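Local coordinates for RagA protein (Porphyromonas gingivalis, PDB 6SLN), which probably imports nutrients across the outer membrane as a TonB-dependent receptor, with a plug domain held inside a transmembrane beta-barrel, at residues 131-134 with 139-142; 152-157 with 642-647; 169-174 with 463-468. One frame throughout, in Å; residues are numbered along the deposited sequence.

Contact 1 of 3, residues 131-134 with 139-142; sequences VMTT and TAVA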
# COMPACT_ATOMS: atom_id res chain seq x y z
N VAL A 131 -26.22 -10.25 -26.13
CA VAL A 131 -25.77 -9.20 -25.22
C VAL A 131 -26.75 -9.08 -24.08
O VAL A 131 -27.96 -8.98 -24.31
CB VAL A 131 -25.66 -7.85 -25.94
CG1 VAL A 131 -25.07 -6.83 -24.98
CG2 VAL A 131 -24.86 -7.96 -27.24
N MET A 132 -26.25 -9.05 -22.84
CA MET A 132 -27.10 -8.74 -21.70
C MET A 132 -26.28 -8.09 -20.59
O MET A 132 -25.19 -8.56 -20.25
CB MET A 132 -27.82 -9.99 -21.18
CG MET A 132 -29.10 -10.34 -21.94
SD MET A 132 -30.03 -11.66 -21.17
CE MET A 132 -29.07 -13.09 -21.64
N THR A 133 -26.80 -6.99 -20.05
CA THR A 133 -26.24 -6.32 -18.88
C THR A 133 -27.23 -6.49 -17.73
O THR A 133 -28.38 -6.07 -17.84
CB THR A 133 -26.00 -4.84 -19.15
OG1 THR A 133 -25.53 -4.67 -20.50
CG2 THR A 133 -24.97 -4.29 -18.17
N THR A 134 -26.79 -7.13 -16.66
CA THR A 134 -27.68 -7.54 -15.59
C THR A 134 -27.80 -6.51 -14.48
O THR A 134 -28.46 -6.78 -13.47
CB THR A 134 -27.21 -8.87 -15.01
OG1 THR A 134 -25.80 -8.81 -14.77
CG2 THR A 134 -27.50 -10.02 -15.99
N THR A 139 -21.06 1.24 -13.84
CA THR A 139 -19.84 0.47 -14.03
C THR A 139 -20.12 -0.99 -14.36
O THR A 139 -19.23 -1.83 -14.22
CB THR A 139 -18.93 0.55 -12.81
OG1 THR A 139 -19.60 -0.02 -11.68
CG2 THR A 139 -18.57 1.97 -12.50
N ALA A 140 -21.34 -1.31 -14.76
CA ALA A 140 -21.65 -2.68 -15.12
C ALA A 140 -21.20 -2.97 -16.55
O ALA A 140 -21.36 -2.14 -17.45
CB ALA A 140 -23.15 -2.96 -14.97
N VAL A 141 -20.63 -4.16 -16.73
CA VAL A 141 -20.15 -4.64 -18.02
C VAL A 141 -21.13 -5.69 -18.56
O VAL A 141 -21.56 -6.58 -17.82
CB VAL A 141 -18.74 -5.22 -17.89
CG1 VAL A 141 -18.09 -5.24 -19.20
CG2 VAL A 141 -17.94 -4.38 -16.93
N ALA A 142 -21.48 -5.58 -19.84
CA ALA A 142 -22.39 -6.54 -20.46
C ALA A 142 -21.74 -7.91 -20.61
O ALA A 142 -20.52 -8.03 -20.78
CB ALA A 142 -22.85 -6.08 -21.84
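Thr-133 turns its two arms toward Ala-142 and Ala-140 through a chi1 of -38°, which keeps OG1 beside the backbone N and places CG2 opposite that N. OG1 then lies alongside the methyl of Ala-142, with Thr-133 OG1 to Ala-142 CB at 3.3 Å. The methyl arm goes the other way along the loop: Thr-133 CG2 is 3.9 Å from Ala-140 CB. The hydroxyl has its polar partner elsewhere, in Asn-117 OD1; against Ala-142 it makes a plain van der Waals contact. Val-131 adds a second apolar touch to the same residue. Its CG1, opposite the backbone N (chi1 -175°), reaches Ala-142 CB at 3.9 Å. The backbones come close too. Ala-142 CA makes a CA-H...O contact to Met-132 O at 3.5 Å, bent at the hydrogen to 121°. No hydrogen bond joins the two segments; methyl contacts, the hydroxyl against Ala-142 and the CA-H...O contact make up the meeting. It lies in the plug, where strand 129-132 runs antiparallel to strand 143-146, and the loop between them folds back beside the first strand. Met-132 bonds through its backbone to Ser-143, just beyond 139-142, while Val-141 leans on helix 169-173.

Contact 2 of 3, residues 152-157 with 642-647; sequences LGASSA and SEIGNY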
# COMPACT_ATOMS: atom_id res chain seq x y z
N LEU A 152 -19.56 -25.17 -19.41
CA LEU A 152 -20.12 -25.11 -18.07
C LEU A 152 -19.14 -24.56 -17.03
O LEU A 152 -19.46 -24.56 -15.84
CB LEU A 152 -20.60 -26.51 -17.65
CG LEU A 152 -21.56 -27.20 -18.60
CD1 LEU A 152 -22.09 -28.43 -17.91
CD2 LEU A 152 -22.70 -26.28 -18.96
N GLY A 153 -17.97 -24.08 -17.45
CA GLY A 153 -16.96 -23.58 -16.53
C GLY A 153 -16.16 -22.42 -17.09
O GLY A 153 -16.30 -21.27 -16.64
N ALA A 154 -15.31 -22.71 -18.06
CA ALA A 154 -14.56 -21.67 -18.76
C ALA A 154 -15.51 -20.58 -19.24
O ALA A 154 -16.64 -20.85 -19.66
CB ALA A 154 -13.80 -22.28 -19.94
N SER A 155 -15.05 -19.33 -19.15
CA SER A 155 -15.84 -18.21 -19.63
C SER A 155 -16.25 -18.40 -21.08
O SER A 155 -15.55 -19.02 -21.88
CB SER A 155 -15.04 -16.92 -19.50
OG SER A 155 -15.47 -16.02 -20.50
N SER A 156 -17.42 -17.83 -21.41
CA SER A 156 -17.93 -17.78 -22.78
C SER A 156 -17.75 -16.41 -23.40
O SER A 156 -18.26 -16.17 -24.50
CB SER A 156 -19.41 -18.19 -22.83
OG SER A 156 -19.64 -19.36 -22.05
N ALA A 157 -17.05 -15.51 -22.72
CA ALA A 157 -16.80 -14.20 -23.27
C ALA A 157 -16.02 -14.31 -24.58
O ALA A 157 -15.01 -15.01 -24.63
CB ALA A 157 -16.01 -13.36 -22.28
N SER A 642 -9.51 -21.33 -22.96
CA SER A 642 -8.69 -21.48 -21.76
C SER A 642 -8.97 -20.38 -20.75
O SER A 642 -8.18 -20.18 -19.82
CB SER A 642 -7.21 -21.48 -22.09
OG SER A 642 -6.95 -20.44 -23.01
N GLU A 643 -10.08 -19.66 -20.92
CA GLU A 643 -10.44 -18.60 -20.00
C GLU A 643 -10.84 -19.23 -18.67
O GLU A 643 -12.01 -19.39 -18.35
CB GLU A 643 -11.56 -17.74 -20.55
CG GLU A 643 -11.09 -16.54 -21.31
CD GLU A 643 -9.83 -15.94 -20.75
OE1 GLU A 643 -9.77 -15.67 -19.52
OE2 GLU A 643 -8.89 -15.73 -21.56
N ILE A 644 -9.83 -19.58 -17.88
CA ILE A 644 -10.04 -19.98 -16.50
C ILE A 644 -9.03 -19.24 -15.63
O ILE A 644 -8.28 -18.40 -16.11
CB ILE A 644 -9.90 -21.50 -16.33
CG1 ILE A 644 -8.46 -21.90 -16.70
CG2 ILE A 644 -10.93 -22.22 -17.18
CD1 ILE A 644 -8.15 -23.36 -16.44
N GLY A 645 -9.03 -19.56 -14.34
CA GLY A 645 -8.05 -19.01 -13.44
C GLY A 645 -6.63 -19.27 -13.90
O GLY A 645 -6.36 -20.00 -14.86
N ASN A 646 -5.68 -18.64 -13.20
CA ASN A 646 -4.29 -18.65 -13.61
C ASN A 646 -3.49 -19.83 -13.07
O ASN A 646 -2.43 -20.15 -13.62
CB ASN A 646 -3.60 -17.34 -13.18
CG ASN A 646 -4.20 -16.13 -13.85
OD1 ASN A 646 -4.40 -16.13 -15.07
ND2 ASN A 646 -4.47 -15.07 -13.06
N TYR A 647 -3.96 -20.47 -12.00
CA TYR A 647 -3.17 -21.43 -11.24
C TYR A 647 -4.05 -22.58 -10.79
O TYR A 647 -4.14 -22.90 -9.60
CB TYR A 647 -2.52 -20.78 -10.02
CG TYR A 647 -1.83 -19.46 -10.26
CD1 TYR A 647 -0.60 -19.40 -10.94
CD2 TYR A 647 -2.39 -18.26 -9.81
CE1 TYR A 647 0.04 -18.20 -11.16
CE2 TYR A 647 -1.75 -17.03 -10.02
CZ TYR A 647 -0.53 -17.01 -10.70
OH TYR A 647 0.12 -15.80 -10.93
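A plug loop meets a barrel loop here. Residues 152-157 join strands 143-146 and 159-162 of the plug domain, and residues 642-647 follow barrel strand 627-641. The hydrogen bond across the contact is between backbones. Ser-155 N donates to Glu-643 O at 3.1 Å, with 159° at the hydrogen. The donor lies in the carbonyl plane, and the C=O...donor angle is 149°. Glu-643 O also takes a CA-H...O contact from Ala-154 CA at 3.4 Å, so two neighbouring plug residues use one acceptor. Glu-643 is the centre of an inverse gamma turn, in which Ile-644 N bonds back to Ser-642 O. This tight bend presents the Glu-643 carbonyl to the plug loop.

A plug seated within a barrel is the family fold of TonB-dependent receptors, and this contact joins the two parts through segments whose nearest ends are 485 residues apart in sequence. On the plug side, Ser-155 OG lies opposite its backbone N (chi1 151°) and accepts from Ala-157 N at 2.8 Å, an ST turn. The hydroxyl thus serves its own loop, and CB does the touching: Ser-155 CB sits 3.7 Å from Glu-643 CB. Beyond CB the glutamate bends away, and its OE2 forms a salt bridge with Arg-198. A small apolar patch flanks the hydrogen bond. Ala-154 CB packs on Ile-644 CG2 at 4.0 Å, and Leu-711 of strand 696-715 touches both side chains. Ser-155 O also accepts from Asn-641 ND2, next to Ser-642.

Contact 3 of 3, residues 169-174 with 463-468; sequences LDVVAT and GVDITN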
# COMPACT_ATOMS: atom_id res chain seq x y z
N LEU A 169 -12.42 -5.68 -21.29
CA LEU A 169 -13.60 -4.85 -21.51
C LEU A 169 -13.57 -3.60 -20.64
O LEU A 169 -14.05 -2.54 -21.06
CB LEU A 169 -14.90 -5.64 -21.27
CG LEU A 169 -15.68 -6.01 -22.55
CD1 LEU A 169 -17.16 -6.31 -22.30
CD2 LEU A 169 -15.54 -4.95 -23.65
N ASP A 170 -12.98 -3.69 -19.44
CA ASP A 170 -12.82 -2.49 -18.62
C ASP A 170 -11.95 -1.46 -19.34
O ASP A 170 -12.27 -0.26 -19.35
CB ASP A 170 -12.22 -2.84 -17.26
CG ASP A 170 -13.10 -3.77 -16.44
OD1 ASP A 170 -14.34 -3.57 -16.43
OD2 ASP A 170 -12.56 -4.70 -15.81
N VAL A 171 -10.85 -1.91 -19.95
CA VAL A 171 -10.00 -0.98 -20.67
C VAL A 171 -10.74 -0.46 -21.90
O VAL A 171 -10.51 0.67 -22.35
CB VAL A 171 -8.65 -1.66 -21.02
CG1 VAL A 171 -7.82 -0.84 -21.99
CG2 VAL A 171 -7.83 -1.95 -19.75
N VAL A 172 -11.66 -1.25 -22.44
CA VAL A 172 -12.48 -0.78 -23.56
C VAL A 172 -13.42 0.34 -23.11
O VAL A 172 -13.62 1.31 -23.84
CB VAL A 172 -13.27 -1.95 -24.19
CG1 VAL A 172 -14.31 -1.41 -25.15
CG2 VAL A 172 -12.34 -2.88 -24.92
N ALA A 173 -13.98 0.23 -21.89
CA ALA A 173 -14.77 1.32 -21.32
C ALA A 173 -13.97 2.61 -21.12
O ALA A 173 -14.56 3.70 -21.12
CB ALA A 173 -15.38 0.89 -19.99
N THR A 174 -12.65 2.53 -20.91
CA THR A 174 -11.85 3.74 -20.78
C THR A 174 -11.55 4.40 -22.12
O THR A 174 -10.82 5.40 -22.15
CB THR A 174 -10.52 3.46 -20.05
OG1 THR A 174 -9.63 2.70 -20.90
CG2 THR A 174 -10.75 2.71 -18.72
N GLY A 463 2.53 -3.87 -28.31
CA GLY A 463 1.78 -2.95 -27.48
C GLY A 463 1.82 -3.38 -26.03
O GLY A 463 1.99 -4.56 -25.72
N VAL A 464 1.67 -2.40 -25.14
CA VAL A 464 1.48 -2.67 -23.73
C VAL A 464 0.34 -1.78 -23.25
O VAL A 464 0.27 -0.61 -23.62
CB VAL A 464 2.78 -2.44 -22.92
CG1 VAL A 464 3.33 -1.02 -23.15
CG2 VAL A 464 2.55 -2.71 -21.44
N ASP A 465 -0.59 -2.37 -22.52
CA ASP A 465 -1.68 -1.66 -21.90
C ASP A 465 -1.39 -1.62 -20.41
O ASP A 465 -1.19 -2.67 -19.79
CB ASP A 465 -3.02 -2.35 -22.16
CG ASP A 465 -3.51 -2.12 -23.56
OD1 ASP A 465 -2.72 -1.63 -24.39
OD2 ASP A 465 -4.68 -2.42 -23.84
N ILE A 466 -1.35 -0.42 -19.84
CA ILE A 466 -0.97 -0.25 -18.45
C ILE A 466 -2.14 0.37 -17.70
O ILE A 466 -2.73 1.36 -18.16
CB ILE A 466 0.31 0.59 -18.32
CG1 ILE A 466 1.45 -0.08 -19.10
CG2 ILE A 466 0.71 0.74 -16.85
CD1 ILE A 466 2.79 0.64 -18.95
N THR A 467 -2.48 -0.22 -16.57
CA THR A 467 -3.48 0.33 -15.68
C THR A 467 -2.82 0.52 -14.32
O THR A 467 -2.23 -0.43 -13.78
CB THR A 467 -4.71 -0.58 -15.53
OG1 THR A 467 -5.16 -1.03 -16.83
CG2 THR A 467 -5.82 0.16 -14.83
N ASN A 468 -2.90 1.74 -13.79
CA ASN A 468 -2.54 2.03 -12.41
C ASN A 468 -3.73 2.73 -11.76
O ASN A 468 -4.17 3.79 -12.23
CB ASN A 468 -1.30 2.92 -12.29
CG ASN A 468 -0.03 2.18 -12.59
OD1 ASN A 468 0.41 1.34 -11.80
ND2 ASN A 468 0.58 2.50 -13.73
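Val-171 faces Asp-465 and Thr-467, and it is the side chain through which plug helix 169-173 meets strand 456-475 of the beta-barrel. Its CB points toward that strand and splits into two methyls, one for each partner. With chi1 at 170°, CG1 stands opposite the backbone N and CG2 beside it. CG1 ends near the carboxylate: Val-171 CG1 to Asp-465 OD2 is 4.0 Å, and the two side chains meet at a slant. CG2 takes the other partner, with Val-171 CG2 to Thr-467 OG1 at 4.1 Å. Here the two side chains run past each other in opposite directions. Both meetings are loose contacts of a methyl with an oxygen, and no hydrogen bond crosses. Thr-467 OG1 bonds instead to Gln-441 on the adjacent strand 435-450, whose Gln-441 and Asn-443 also touch Val-171.

Asp-465 and Thr-467 are two apart on the strand, and both point toward the plug. Ile-466 between them points away from it and packs against His-440 of the second RagA subunit and a bound detergent. The barrel wall thus has the plug on one face and the subunit neighbour and detergent on the other. Just after the helix, Thr-174 OG1 donates to Val-171 O at 2.6 Å, with the donor tilted 22° from the carbonyl plane.

All three contacts involve the plug. Contact 1 is internal to it, while contacts 2 and 3 join it to the barrel at two separate places, their centres 20 Å apart. Contact 1 has its centre 18 Å from each of the others. It touches contact 3 directly: Val-141 CG1 packs on Leu-169 CD1 at 3.4 Å. Contact 2 touches neither; its nearest atoms are about 7 Å from both. Along the chain contact 3 is nested inside the loop closed by contact 2. The strand used by contact 3 also carries Ala-460, part of the phospholipid pocket. The Thr-467 side chain is about 8 Å from a bound C8E detergent.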